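Local coordinates for protein alpha-galactosidase (Umbelopsis vinacea, PDB 3A5V) that hydrolyses terminal alpha-linked galactose from galactosides, working as a tetrameric glycoside hydrolase of family 27 built on a beta/alpha barrel, at residues V256-W261 with E283-K288; G12-N17 with L239-V244; E58-S61 with L65-D68; D51-K56 with P69-R74. All blocks are in the same frame, centred on the assembly; numbering follows the deposited sequence. Where two conformers were deposited one is given.

Contact 1: V256-W261 with E283-K288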
loop_
_atom_site.group_PDB
_atom_site.type_symbol
_atom_site.label_atom_id
_atom_site.label_comp_id
_atom_site.label_asym_id
_atom_site.label_seq_id
_atom_site.Cartn_x
_atom_site.Cartn_y
_atom_site.Cartn_z
ATOM N N VAL A 256 -26.331 5.700 -19.958
ATOM C CA VAL A 256 -24.904 5.409 -19.841
ATOM C C VAL A 256 -24.638 4.348 -18.780
ATOM O O VAL A 256 -23.936 3.365 -19.014
ATOM C CB VAL A 256 -24.095 6.706 -19.539
ATOM C CG1 VAL A 256 -22.575 6.386 -19.321
ATOM C CG2 VAL A 256 -24.255 7.634 -20.664
ATOM N N HIS A 257 -25.216 4.577 -17.613
ATOM C CA HIS A 257 -25.144 3.698 -16.456
ATOM C C HIS A 257 -25.572 2.276 -16.850
ATOM O O HIS A 257 -24.788 1.328 -16.715
ATOM C CB HIS A 257 -26.025 4.361 -15.374
ATOM C CG HIS A 257 -26.324 3.527 -14.160
ATOM N ND1 HIS A 257 -25.382 2.759 -13.511
ATOM C CD2 HIS A 257 -27.461 3.435 -13.424
ATOM C CE1 HIS A 257 -25.936 2.197 -12.449
ATOM N NE2 HIS A 257 -27.195 2.600 -12.369
ATOM N N TYR A 258 -26.767 2.144 -17.425
ATOM C CA TYR A 258 -27.266 0.821 -17.820
ATOM C C TYR A 258 -26.378 0.158 -18.892
ATOM O O TYR A 258 -26.067 -1.035 -18.814
ATOM C CB TYR A 258 -28.723 0.935 -18.310
ATOM C CG TYR A 258 -29.415 -0.401 -18.463
ATOM C CD1 TYR A 258 -29.260 -1.150 -19.633
ATOM C CD2 TYR A 258 -30.204 -0.925 -17.436
ATOM C CE1 TYR A 258 -29.860 -2.388 -19.791
ATOM C CE2 TYR A 258 -30.836 -2.179 -17.586
ATOM C CZ TYR A 258 -30.650 -2.900 -18.774
ATOM O OH TYR A 258 -31.263 -4.127 -18.966
ATOM N N THR A 259 -26.004 0.932 -19.904
ATOM C CA THR A 259 -25.175 0.427 -21.019
ATOM C C THR A 259 -23.855 -0.182 -20.539
ATOM O O THR A 259 -23.473 -1.282 -20.964
ATOM C CB THR A 259 -24.853 1.571 -22.017
ATOM O OG1 THR A 259 -26.079 2.090 -22.577
ATOM C CG2 THR A 259 -23.898 1.086 -23.140
ATOM N N ILE A 260 -23.140 0.550 -19.684
ATOM C CA ILE A 260 -21.834 0.105 -19.226
ATOM C C ILE A 260 -21.966 -1.101 -18.291
ATOM O O ILE A 260 -21.215 -2.049 -18.427
ATOM C CB ILE A 260 -20.993 1.264 -18.580
ATOM C CG1 ILE A 260 -20.732 2.399 -19.602
ATOM C CG2 ILE A 260 -19.657 0.744 -18.012
ATOM C CD1 ILE A 260 -19.911 1.974 -20.856
ATOM N N TRP A 261 -22.920 -1.064 -17.359
ATOM C CA TRP A 261 -23.200 -2.237 -16.507
ATOM C C TRP A 261 -23.520 -3.463 -17.389
ATOM O O TRP A 261 -23.005 -4.566 -17.162
ATOM C CB TRP A 261 -24.400 -1.945 -15.603
ATOM C CG TRP A 261 -24.089 -1.312 -14.227
ATOM C CD1 TRP A 261 -24.545 -1.775 -13.024
ATOM C CD2 TRP A 261 -23.305 -0.131 -13.927
ATOM N NE1 TRP A 261 -24.107 -0.977 -12.005
ATOM C CE2 TRP A 261 -23.345 0.041 -12.519
ATOM C CE3 TRP A 261 -22.566 0.787 -14.701
ATOM C CZ2 TRP A 261 -22.669 1.095 -11.857
ATOM C CZ3 TRP A 261 -21.888 1.844 -14.041
ATOM C CH2 TRP A 261 -21.949 1.982 -12.628
ATOM N N GLU A 283 -37.983 2.334 -21.295
ATOM C CA GLU A 283 -37.088 2.508 -22.448
ATOM C C GLU A 283 -35.663 2.035 -22.133
ATOM O O GLU A 283 -34.996 1.424 -22.983
ATOM C CB GLU A 283 -37.088 3.976 -22.894
ATOM C CG GLU A 283 -36.272 4.242 -24.153
ATOM C CD GLU A 283 -36.306 5.702 -24.607
ATOM O OE1 GLU A 283 -37.249 6.448 -24.225
ATOM O OE2 GLU A 283 -35.369 6.095 -25.339
ATOM N N ILE A 284 -35.207 2.309 -20.910
ATOM C CA ILE A 284 -33.840 1.934 -20.485
ATOM C C ILE A 284 -33.714 0.463 -20.024
ATOM O O ILE A 284 -32.749 -0.232 -20.362
ATOM C CB ILE A 284 -33.296 2.894 -19.370
ATOM C CG1 ILE A 284 -33.338 4.381 -19.814
ATOM C CG2 ILE A 284 -31.857 2.471 -18.905
ATOM C CD1 ILE A 284 -32.535 4.716 -21.116
ATOM N N ILE A 285 -34.689 -0.023 -19.261
ATOM C CA ILE A 285 -34.524 -1.346 -18.637
ATOM C C ILE A 285 -35.218 -2.496 -19.387
ATOM O O ILE A 285 -35.062 -3.661 -19.007
ATOM C CB ILE A 285 -34.904 -1.348 -17.130
ATOM C CG1 ILE A 285 -36.432 -1.220 -16.933
ATOM C CG2 ILE A 285 -34.085 -0.245 -16.357
ATOM C CD1 ILE A 285 -36.896 -1.338 -15.465
ATOM N N MET A 286 -35.996 -2.179 -20.424
ATOM C CA MET A 286 -36.747 -3.237 -21.117
ATOM C C MET A 286 -36.374 -3.387 -22.579
ATOM O O MET A 286 -37.199 -3.815 -23.397
ATOM C CB MET A 286 -38.272 -3.038 -20.981
ATOM C CG MET A 286 -38.778 -2.974 -19.534
ATOM S SD MET A 286 -40.598 -2.906 -19.543
ATOM C CE MET A 286 -40.966 -2.872 -17.787
ATOM N N ASN A 287 -35.137 -3.042 -22.912
ATOM C CA ASN A 287 -34.687 -3.144 -24.294
ATOM C C ASN A 287 -34.010 -4.498 -24.476
ATOM O O ASN A 287 -32.902 -4.709 -23.988
ATOM C CB ASN A 287 -33.738 -1.976 -24.628
ATOM C CG ASN A 287 -33.262 -1.991 -26.085
ATOM O OD1 ASN A 287 -32.934 -3.047 -26.630
ATOM N ND2 ASN A 287 -33.210 -0.812 -26.711
ATOM N N LYS A 288 -34.677 -5.417 -25.172
ATOM C CA LYS A 288 -34.168 -6.790 -25.323
ATOM C C LYS A 288 -32.803 -6.872 -25.981
ATOM O O LYS A 288 -32.053 -7.788 -25.694
ATOM C CB LYS A 288 -35.156 -7.677 -26.119
ATOM C CG LYS A 288 -36.513 -7.874 -25.418
ATOM C CD LYS A 288 -37.482 -8.652 -26.332
ATOM C CE LYS A 288 -38.880 -8.675 -25.750
ATOM N NZ LYS A 288 -39.738 -9.564 -26.623
#
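Tyr258 reaches out of helix 251-263 and lays its ring against the last turn of helix 279-285, where Ile284 and Ile285 receive it. Between these two segments, the contact is carried by this ring. Its centre is roofed by a backbone atom: Ile284 O sits 3.5 Å above the ring plane. The Tyr258 and Ile284 side chains run alongside each other, pointing opposite ways, and Tyr258 CB meets the branch methyl Ile284 CG2 at 3.5 Å. Farther out along the ring, Tyr258 CE2 lies 4.0 Å from Ile285 CG2. With CG opposite the backbone N (chi1 -168°), the ring is directed at the 283-288 segment. Beta-branched isoleucines suit the place, since each can offer CG2 close to its own backbone while CG1 goes elsewhere. Tyr258 OH is 3.8 Å from Ile285 O, and Tyr45 joins the two, its hydroxyl being hydrogen-bonded to both. Replacing Tyr258 by an alanine would probably open a gap beneath Ile284 O and leave the Tyr45 hydroxyl without one of its mates. Around the contact, Leu40 of helix 40-43 packs on Ile285, Leu242 of the loop after strand 236-238 touches Tyr258, and helix 217-227 lies against His257, Ile260 and Trp261 of helix 251-263.

Contact 2: G12-N17 with L239-V244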
loop_
_atom_site.group_PDB
_atom_site.type_symbol
_atom_site.label_atom_id
_atom_site.label_comp_id
_atom_site.label_asym_id
_atom_site.label_seq_id
_atom_site.Cartn_x
_atom_site.Cartn_y
_atom_site.Cartn_z
ATOM N N GLY A 12 -32.311 -9.220 -11.781
ATOM C CA GLY A 12 -33.309 -9.255 -10.720
ATOM C C GLY A 12 -33.612 -7.882 -10.164
ATOM O O GLY A 12 -33.421 -6.858 -10.843
ATOM N N TRP A 13 -34.082 -7.875 -8.926
ATOM C CA TRP A 13 -34.525 -6.665 -8.229
ATOM C C TRP A 13 -34.309 -6.873 -6.721
ATOM O O TRP A 13 -34.447 -7.997 -6.212
ATOM C CB TRP A 13 -36.003 -6.400 -8.557
ATOM C CG TRP A 13 -36.611 -5.257 -7.761
ATOM C CD1 TRP A 13 -36.606 -3.934 -8.077
ATOM C CD2 TRP A 13 -37.304 -5.377 -6.519
ATOM N NE1 TRP A 13 -37.275 -3.204 -7.105
ATOM C CE2 TRP A 13 -37.708 -4.075 -6.134
ATOM C CE3 TRP A 13 -37.617 -6.473 -5.680
ATOM C CZ2 TRP A 13 -38.413 -3.827 -4.942
ATOM C CZ3 TRP A 13 -38.331 -6.232 -4.510
ATOM C CH2 TRP A 13 -38.714 -4.908 -4.144
ATOM N N ASN A 14 -33.988 -5.785 -6.024
ATOM C CA ASN A 14 -33.588 -5.798 -4.615
ATOM C C ASN A 14 -34.426 -4.778 -3.823
ATOM O O ASN A 14 -34.672 -3.677 -4.308
ATOM C CB ASN A 14 -32.063 -5.499 -4.524
ATOM C CG ASN A 14 -31.572 -5.345 -3.104
ATOM O OD1 ASN A 14 -31.884 -4.361 -2.435
ATOM N ND2 ASN A 14 -30.791 -6.328 -2.627
ATOM N N THR A 15 -34.865 -5.164 -2.618
ATOM C CA THR A 15 -35.800 -4.367 -1.800
ATOM C C THR A 15 -35.240 -3.068 -1.211
ATOM O O THR A 15 -36.021 -2.197 -0.826
ATOM C CB THR A 15 -36.339 -5.150 -0.574
ATOM O OG1 THR A 15 -35.249 -5.498 0.302
ATOM C CG2 THR A 15 -37.132 -6.425 -1.007
ATOM N N TRP A 16 -33.911 -2.939 -1.131
ATOM C CA TRP A 16 -33.315 -1.871 -0.300
ATOM C C TRP A 16 -33.685 -0.438 -0.695
ATOM O O TRP A 16 -34.212 0.311 0.133
ATOM C CB TRP A 16 -31.780 -1.988 -0.130
ATOM C CG TRP A 16 -31.336 -0.936 0.868
ATOM C CD1 TRP A 16 -30.753 0.281 0.597
ATOM C CD2 TRP A 16 -31.574 -0.960 2.284
ATOM N NE1 TRP A 16 -30.567 0.987 1.774
ATOM C CE2 TRP A 16 -31.063 0.250 2.818
ATOM C CE3 TRP A 16 -32.145 -1.907 3.160
ATOM C CZ2 TRP A 16 -31.113 0.544 4.188
ATOM C CZ3 TRP A 16 -32.192 -1.616 4.522
ATOM C CH2 TRP A 16 -31.685 -0.396 5.020
ATOM N N ASN A 17 -33.393 -0.047 -1.935
ATOM C CA ASN A 17 -33.543 1.359 -2.333
ATOM C C ASN A 17 -34.962 1.887 -2.148
ATOM O O ASN A 17 -35.161 2.983 -1.614
ATOM C CB ASN A 17 -33.011 1.597 -3.748
ATOM C CG ASN A 17 -31.473 1.498 -3.807
ATOM O OD1 ASN A 17 -30.807 1.479 -2.766
ATOM N ND2 ASN A 17 -30.919 1.414 -5.012
ATOM N N LEU A 239 -21.050 -4.326 -10.388
ATOM C CA LEU A 239 -20.896 -2.881 -10.314
ATOM C C LEU A 239 -21.964 -2.219 -9.427
ATOM O O LEU A 239 -22.089 -0.996 -9.422
ATOM C CB LEU A 239 -20.871 -2.263 -11.726
ATOM C CG LEU A 239 -19.562 -2.314 -12.537
ATOM C CD1 LEU A 239 -18.998 -3.752 -12.686
ATOM C CD2 LEU A 239 -19.767 -1.668 -13.923
ATOM N N ASP A 240 -22.699 -3.043 -8.672
ATOM C CA ASP A 240 -23.777 -2.623 -7.757
ATOM C C ASP A 240 -25.068 -2.388 -8.560
ATOM O O ASP A 240 -25.081 -2.493 -9.792
ATOM C CB ASP A 240 -23.399 -1.395 -6.883
ATOM C CG ASP A 240 -24.192 -1.312 -5.579
ATOM O OD1 ASP A 240 -25.007 -2.217 -5.272
ATOM O OD2 ASP A 240 -23.992 -0.335 -4.833
ATOM N N MET A 241 -26.144 -2.081 -7.844
ATOM C CA MET A 241 -27.497 -2.057 -8.396
ATOM C C MET A 241 -27.738 -0.893 -9.344
ATOM O O MET A 241 -27.049 0.131 -9.280
ATOM C CB MET A 241 -28.511 -1.980 -7.249
ATOM C CG MET A 241 -28.425 -3.167 -6.338
ATOM S SD MET A 241 -29.603 -3.110 -4.983
ATOM C CE MET A 241 -28.941 -1.753 -3.976
ATOM N N LEU A 242 -28.736 -1.056 -10.211
ATOM C CA LEU A 242 -29.135 -0.020 -11.150
ATOM C C LEU A 242 -30.028 1.018 -10.458
ATOM O O LEU A 242 -31.004 0.650 -9.808
ATOM C CB LEU A 242 -29.896 -0.656 -12.331
ATOM C CG LEU A 242 -29.018 -1.566 -13.210
ATOM C CD1 LEU A 242 -29.872 -2.555 -14.031
ATOM C CD2 LEU A 242 -28.072 -0.757 -14.119
ATOM N N GLU A 243 -29.695 2.295 -10.632
ATOM C CA GLU A 243 -30.442 3.430 -10.055
ATOM C C GLU A 243 -31.564 3.969 -10.963
ATOM O O GLU A 243 -32.278 4.909 -10.588
ATOM C CB GLU A 243 -29.469 4.578 -9.715
ATOM C CG GLU A 243 -28.462 4.239 -8.611
ATOM C CD GLU A 243 -29.030 4.387 -7.196
ATOM O OE1 GLU A 243 -30.206 4.783 -7.039
ATOM O OE2 GLU A 243 -28.282 4.120 -6.233
ATOM N N VAL A 244 -31.710 3.377 -12.150
ATOM C CA VAL A 244 -32.639 3.871 -13.177
ATOM C C VAL A 244 -34.069 4.138 -12.656
ATOM O O VAL A 244 -34.743 3.237 -12.116
ATOM C CB VAL A 244 -32.697 2.924 -14.392
ATOM C CG1 VAL A 244 -33.580 3.550 -15.493
ATOM C CG2 VAL A 244 -31.264 2.626 -14.922
HETATM O O HOH W 1 -28.181 1.352 -5.934
#
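At the C-terminal end of the barrel strands, where beta/alpha barrels carry their active sites, Met241 of the loop after strand 236-238 bridges Asn14 and Asn17. Met241 SD lies 3.5 Å from Asn14 CB, the two side chains crossing at about a right angle. A bend at chi3 (-70°) carries the methyl to Asn17, Met241 CE lying 3.9 Å from both Asn17 ND2 and Asn17 OD1. Methionine suits the place: its unbranched chain bends at the sulfur, setting SD against one asparagine and the methyl against the other. Asn14 OD1 accepts from Trp16 N at 2.8 Å, a capping bond at the turn into the following helix; its ND2 donates to Asp51. A Tris molecule, probably from the crystallisation liquor, lies about 6 Å from the Met241 side chain and may mark the active-site pocket. One water takes a hydrogen bond from Asn17 ND2 (2.9 Å) and gives one to Glu243 OE2 (2.8 Å). Asn17 ND2 also donates to Gly271 O; Glu243 OE1 bonds Asn246.

Contact 3: E58-S61 with L65-D68. With MAN (alpha-D-mannopyranose), chain B.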
loop_
_atom_site.group_PDB
_atom_site.type_symbol
_atom_site.label_atom_id
_atom_site.label_comp_id
_atom_site.label_asym_id
_atom_site.label_seq_id
_atom_site.Cartn_x
_atom_site.Cartn_y
_atom_site.Cartn_z
ATOM N N GLU A 58 -33.234 -11.268 17.796
ATOM C CA GLU A 58 -32.309 -12.218 18.400
ATOM C C GLU A 58 -32.471 -13.591 17.766
ATOM O O GLU A 58 -33.530 -13.895 17.224
ATOM C CB GLU A 58 -32.502 -12.306 19.930
ATOM C CG GLU A 58 -32.172 -10.994 20.717
ATOM C CD GLU A 58 -30.707 -10.495 20.570
ATOM O OE1 GLU A 58 -29.778 -11.327 20.421
ATOM O OE2 GLU A 58 -30.486 -9.256 20.615
ATOM N N ARG A 59 -31.411 -14.398 17.823
ATOM C CA ARG A 59 -31.449 -15.796 17.395
ATOM C C ARG A 59 -32.314 -16.641 18.337
ATOM O O ARG A 59 -32.528 -16.277 19.497
ATOM C CB ARG A 59 -30.038 -16.385 17.334
ATOM C CG ARG A 59 -29.179 -15.809 16.217
ATOM C CD ARG A 59 -27.768 -16.424 16.155
ATOM N NE ARG A 59 -27.060 -15.874 14.999
ATOM C CZ ARG A 59 -27.155 -16.347 13.757
ATOM N NH1 ARG A 59 -27.868 -17.448 13.493
ATOM N NH2 ARG A 59 -26.498 -15.738 12.769
ATOM N N GLU A 60 -32.812 -17.756 17.815
ATOM C CA GLU A 60 -33.547 -18.731 18.607
ATOM C C GLU A 60 -32.571 -19.444 19.550
ATOM O O GLU A 60 -31.346 -19.392 19.359
ATOM C CB GLU A 60 -34.241 -19.742 17.679
ATOM C CG GLU A 60 -35.190 -19.104 16.647
ATOM C CD GLU A 60 -36.274 -18.246 17.302
ATOM O OE1 GLU A 60 -36.956 -18.760 18.209
ATOM O OE2 GLU A 60 -36.449 -17.063 16.930
ATOM N N SER A 61 -33.110 -20.105 20.575
ATOM C CA SER A 61 -32.292 -20.983 21.430
ATOM C C SER A 61 -31.557 -22.011 20.599
ATOM O O SER A 61 -30.430 -22.374 20.919
ATOM C CB SER A 61 -33.156 -21.697 22.476
ATOM O OG SER A 61 -33.575 -20.769 23.457
ATOM N N LEU A 65 -31.586 -17.978 12.978
ATOM C CA LEU A 65 -32.071 -16.613 12.968
ATOM C C LEU A 65 -33.298 -16.569 12.068
ATOM O O LEU A 65 -33.207 -16.767 10.845
ATOM C CB LEU A 65 -30.990 -15.629 12.483
ATOM C CG LEU A 65 -31.385 -14.142 12.507
ATOM C CD1 LEU A 65 -31.672 -13.638 13.933
ATOM C CD2 LEU A 65 -30.307 -13.287 11.847
ATOM N N LEU A 66 -34.447 -16.321 12.680
ATOM C CA LEU A 66 -35.697 -16.239 11.936
ATOM C C LEU A 66 -35.975 -14.794 11.512
ATOM O O LEU A 66 -35.253 -13.868 11.905
ATOM C CB LEU A 66 -36.853 -16.830 12.779
ATOM C CG LEU A 66 -36.720 -18.302 13.230
ATOM C CD1 LEU A 66 -37.960 -18.708 14.061
ATOM C CD2 LEU A 66 -36.528 -19.256 12.050
ATOM N N ALA A 67 -37.007 -14.607 10.689
ATOM C CA ALA A 67 -37.396 -13.281 10.236
ATOM C C ALA A 67 -38.239 -12.556 11.286
ATOM O O ALA A 67 -38.851 -13.198 12.146
ATOM C CB ALA A 67 -38.157 -13.371 8.924
ATOM N N ASP A 68 -38.255 -11.228 11.223
ATOM C CA ASP A 68 -39.096 -10.440 12.117
ATOM C C ASP A 68 -40.563 -10.879 11.987
ATOM O O ASP A 68 -41.130 -10.815 10.892
ATOM C CB ASP A 68 -38.988 -8.944 11.846
ATOM C CG ASP A 68 -39.852 -8.132 12.808
ATOM O OD1 ASP A 68 -39.416 -7.897 13.947
ATOM O OD2 ASP A 68 -40.986 -7.785 12.461
HETATM C C1 MAN B . -32.571 -6.516 22.814
HETATM C C2 MAN B . -32.183 -6.410 21.325
HETATM C C3 MAN B . -32.740 -5.130 20.674
HETATM C C4 MAN B . -34.219 -4.931 21.010
HETATM C C5 MAN B . -34.486 -5.106 22.510
HETATM C C6 MAN B . -35.974 -4.986 22.849
HETATM O O2 MAN B . -32.618 -7.552 20.618
HETATM O O3 MAN B . -32.611 -5.140 19.263
HETATM O O4 MAN B . -34.599 -3.639 20.589
HETATM O O5 MAN B . -33.972 -6.350 22.984
HETATM O O6 MAN B . -36.684 -6.089 22.322
HETATM O O HOH W 2 -34.645 -15.691 15.551
#
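Glu58 meets Leu65 through its backbone, Glu58 O lying 3.8 Å from the methyl Leu65 CD1. Its side chain, bent at chi2 (-60°), receives a hydrogen bond from a mannose of chain B, whose O2 is 2.7 Å from Glu58 OE2; Asn57 ND2 grips the same sugar. Next, Arg59 crosses Leu65 at about a right angle and lays one face of its guanidinium, off centre, over Leu65 CB, 3.8 Å from Arg59 NH1. Arginine suits the place because its flat cation can lie on an aliphatic carbon while its N-H groups reach Asp114 in a salt bridge and the carbonyls of Lys63 and Ala106; Tyr110 adds a cation-pi contact. Both segments belong to the long loop between strand 47-49 and helix 76-85, which doubles back antiparallel: Leu66 bonds to Lys56 and Asp68 to Trp54. Glu60 then curls over Leu66, with Glu60 OE2 3.6 Å from Leu66 CD1. Glu60 OE2 also accepts from a water (2.7 Å); that water donates to Glu58 O (2.7 Å) and accepts from Leu66 N (2.9 Å). With an alanine replacing Glu60, Lys56 would probably lose its salt-bridge partner, the water one acceptor and Leu66 part of its cover.

Contact 4: D51-K56 with P69-R74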
loop_
_atom_site.group_PDB
_atom_site.type_symbol
_atom_site.label_atom_id
_atom_site.label_comp_id
_atom_site.label_asym_id
_atom_site.label_seq_id
_atom_site.Cartn_x
_atom_site.Cartn_y
_atom_site.Cartn_z
ATOM N N ASP A 51 -33.355 -7.564 0.952
ATOM C CA ASP A 51 -32.105 -6.974 1.456
ATOM C C ASP A 51 -32.107 -6.919 3.001
ATOM O O ASP A 51 -32.787 -7.722 3.643
ATOM C CB ASP A 51 -31.853 -5.592 0.817
ATOM C CG ASP A 51 -30.375 -5.228 0.799
ATOM O OD1 ASP A 51 -29.634 -5.817 -0.021
ATOM O OD2 ASP A 51 -29.961 -4.368 1.622
ATOM N N ASP A 52 -31.369 -5.976 3.598
ATOM C CA ASP A 52 -31.197 -5.901 5.054
ATOM C C ASP A 52 -32.541 -5.586 5.750
ATOM O O ASP A 52 -33.469 -5.070 5.118
ATOM C CB ASP A 52 -30.193 -4.773 5.363
ATOM C CG ASP A 52 -29.422 -4.955 6.692
ATOM O OD1 ASP A 52 -29.681 -5.923 7.459
ATOM O OD2 ASP A 52 -28.526 -4.097 6.946
ATOM N N CYS A 53 -32.614 -5.869 7.055
ATOM C CA CYS A 53 -33.727 -5.460 7.957
ATOM C C CYS A 53 -34.924 -6.433 7.939
ATOM O O CYS A 53 -36.015 -6.077 8.394
ATOM C CB CYS A 53 -34.141 -3.997 7.706
ATOM S SG CYS A 53 -34.721 -3.108 9.177
ATOM N N TRP A 54 -34.702 -7.661 7.457
ATOM C CA TRP A 54 -35.699 -8.741 7.556
ATOM C C TRP A 54 -35.612 -9.476 8.901
ATOM O O TRP A 54 -36.551 -10.163 9.282
ATOM C CB TRP A 54 -35.543 -9.762 6.411
ATOM C CG TRP A 54 -34.189 -10.456 6.350
ATOM C CD1 TRP A 54 -33.112 -10.086 5.569
ATOM C CD2 TRP A 54 -33.769 -11.625 7.072
ATOM N NE1 TRP A 54 -32.063 -10.934 5.775
ATOM C CE2 TRP A 54 -32.430 -11.895 6.684
ATOM C CE3 TRP A 54 -34.392 -12.475 8.007
ATOM C CZ2 TRP A 54 -31.699 -12.981 7.199
ATOM C CZ3 TRP A 54 -33.665 -13.540 8.532
ATOM C CH2 TRP A 54 -32.327 -13.783 8.134
ATOM N N GLN A 55 -34.485 -9.310 9.598
ATOM C CA GLN A 55 -34.095 -10.155 10.727
ATOM C C GLN A 55 -34.919 -9.909 11.991
ATOM O O GLN A 55 -35.272 -8.779 12.303
ATOM C CB GLN A 55 -32.604 -9.966 11.074
ATOM C CG GLN A 55 -31.613 -10.353 9.964
ATOM C CD GLN A 55 -31.347 -9.217 8.970
ATOM O OE1 GLN A 55 -32.088 -8.241 8.915
ATOM N NE2 GLN A 55 -30.270 -9.342 8.199
ATOM N N LYS A 56 -35.204 -10.996 12.704
ATOM C CA LYS A 56 -35.684 -10.927 14.078
ATOM C C LYS A 56 -34.558 -10.366 14.959
ATOM O O LYS A 56 -33.365 -10.446 14.602
ATOM C CB LYS A 56 -36.097 -12.335 14.541
ATOM C CG LYS A 56 -36.965 -12.379 15.797
ATOM C CD LYS A 56 -37.557 -13.775 15.988
ATOM C CE LYS A 56 -38.155 -13.934 17.388
ATOM N NZ LYS A 56 -38.860 -15.235 17.475
ATOM N N PRO A 69 -41.168 -11.334 13.106
ATOM C CA PRO A 69 -42.541 -11.855 13.057
ATOM C C PRO A 69 -43.613 -10.826 12.680
ATOM O O PRO A 69 -44.653 -11.213 12.174
ATOM C CB PRO A 69 -42.769 -12.395 14.478
ATOM C CG PRO A 69 -41.826 -11.622 15.332
ATOM C CD PRO A 69 -40.596 -11.424 14.465
ATOM N N THR A 70 -43.378 -9.543 12.933
ATOM C CA THR A 70 -44.332 -8.505 12.517
ATOM C C THR A 70 -44.284 -8.290 10.999
ATOM O O THR A 70 -45.319 -8.296 10.332
ATOM C CB THR A 70 -44.131 -7.173 13.293
ATOM O OG1 THR A 70 -44.487 -7.358 14.678
ATOM C CG2 THR A 70 -45.009 -6.053 12.727
ATOM N N LYS A 71 -43.078 -8.127 10.459
ATOM C CA LYS A 71 -42.879 -7.911 9.028
ATOM C C LYS A 71 -43.191 -9.152 8.202
ATOM O O LYS A 71 -43.645 -9.044 7.062
ATOM C CB LYS A 71 -41.433 -7.473 8.748
ATOM C CG LYS A 71 -41.075 -6.072 9.257
ATOM C CD LYS A 71 -39.553 -5.830 9.186
ATOM C CE LYS A 71 -39.262 -4.363 9.422
ATOM N NZ LYS A 71 -37.805 -4.039 9.409
ATOM N N PHE A 72 -42.925 -10.325 8.782
ATOM C CA PHE A 72 -43.113 -11.601 8.112
ATOM C C PHE A 72 -43.938 -12.546 8.988
ATOM O O PHE A 72 -43.390 -13.478 9.576
ATOM C CB PHE A 72 -41.748 -12.221 7.746
ATOM C CG PHE A 72 -40.916 -11.333 6.846
ATOM C CD1 PHE A 72 -41.067 -11.395 5.456
ATOM C CD2 PHE A 72 -40.015 -10.415 7.390
ATOM C CE1 PHE A 72 -40.311 -10.571 4.622
ATOM C CE2 PHE A 72 -39.253 -9.567 6.566
ATOM C CZ PHE A 72 -39.401 -9.645 5.177
ATOM N N PRO A 73 -45.264 -12.301 9.078
ATOM C CA PRO A 73 -46.093 -13.047 10.042
ATOM C C PRO A 73 -46.239 -14.538 9.746
ATOM O O PRO A 73 -46.601 -15.283 10.650
ATOM C CB PRO A 73 -47.450 -12.322 10.007
ATOM C CG PRO A 73 -47.485 -11.618 8.678
ATOM C CD PRO A 73 -46.041 -11.303 8.315
ATOM N N ARG A 74 -45.950 -14.980 8.519
ATOM C CA ARG A 74 -45.930 -16.428 8.219
ATOM C C ARG A 74 -44.522 -17.044 8.202
ATOM O O ARG A 74 -44.373 -18.229 7.922
ATOM C CB ARG A 74 -46.599 -16.738 6.876
ATOM C CG ARG A 74 -48.006 -16.194 6.691
ATOM C CD ARG A 74 -48.506 -16.513 5.292
ATOM N NE ARG A 74 -47.764 -15.804 4.248
ATOM C CZ ARG A 74 -47.670 -16.222 2.986
ATOM N NH1 ARG A 74 -48.276 -17.345 2.602
ATOM N NH2 ARG A 74 -46.966 -15.527 2.107
#
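This is a mixed polar and apolar contact between an earlier and a later part of the long loop joining strand 47-49 to helix 76-85, at the rim of the barrel. Its polar half is Lys71, stretched out beyond CG so that NZ reaches Cys53 O at 2.9 Å, in the carbonyl plane and with a C=O...donor angle of 151°. The ammonium also donates to Cys21 O, and Cys21 is the disulfide partner of Cys53. A lysine suits the place, its extended chain carrying the charge across to the carbonyl. The apolar half begins at Trp54, whose CB lies 3.7 Å from Phe72 CE2, approaching that ring obliquely. With its CG held between the backbone N and carbonyl carbon (chi1 60°), the indole turns away from Phe72, sending NE1 to Tyr93 O and taking Gln55 CG over the centre of one face. Farther along, the methylenes of Lys56 cross the Pro69 ring at about a right angle, Lys56 CG standing 4.0 Å from Pro69 CD. On the barrel side, Asp51 OD2 accepts from Asp52 N at 2.9 Å, and both carboxylates hold a Tris molecule, probably from the crystallisation liquor, which may mark the active-site pocket. One positive charge thus satisfies the backbone oxygens of both disulfide-linked cysteines, tying the later part of the loop, at Lys71, to a covalent crosslink close in sequence to Asp51 and Asp52.

In the fold
All four contacts belong to the beta/alpha barrel part of the chain. Contact 2 opens first, at strand 11-14; contact 4 follows, enclosing contact 3 in the loop after strand 47-49; contact 2 closes beyond strand 236-238, and contact 1 comes last. Contacts 3 and 4, centres about 10 Å apart, share one antiparallel excursion. Contacts 4 and 2, centres about 20 Å apart, touch where Thr15 OG1 bonds to Asp51 N. Contacts 2 and 1, centres about 13 Å apart, meet through His257 and Trp261. A series of touching contacts, 1-2-4-3, thus runs from helix 251-263 across the barrel mouth to the outlying loop that holds the mannose, the centres of contacts 1 and 3 being about 39 Å apart.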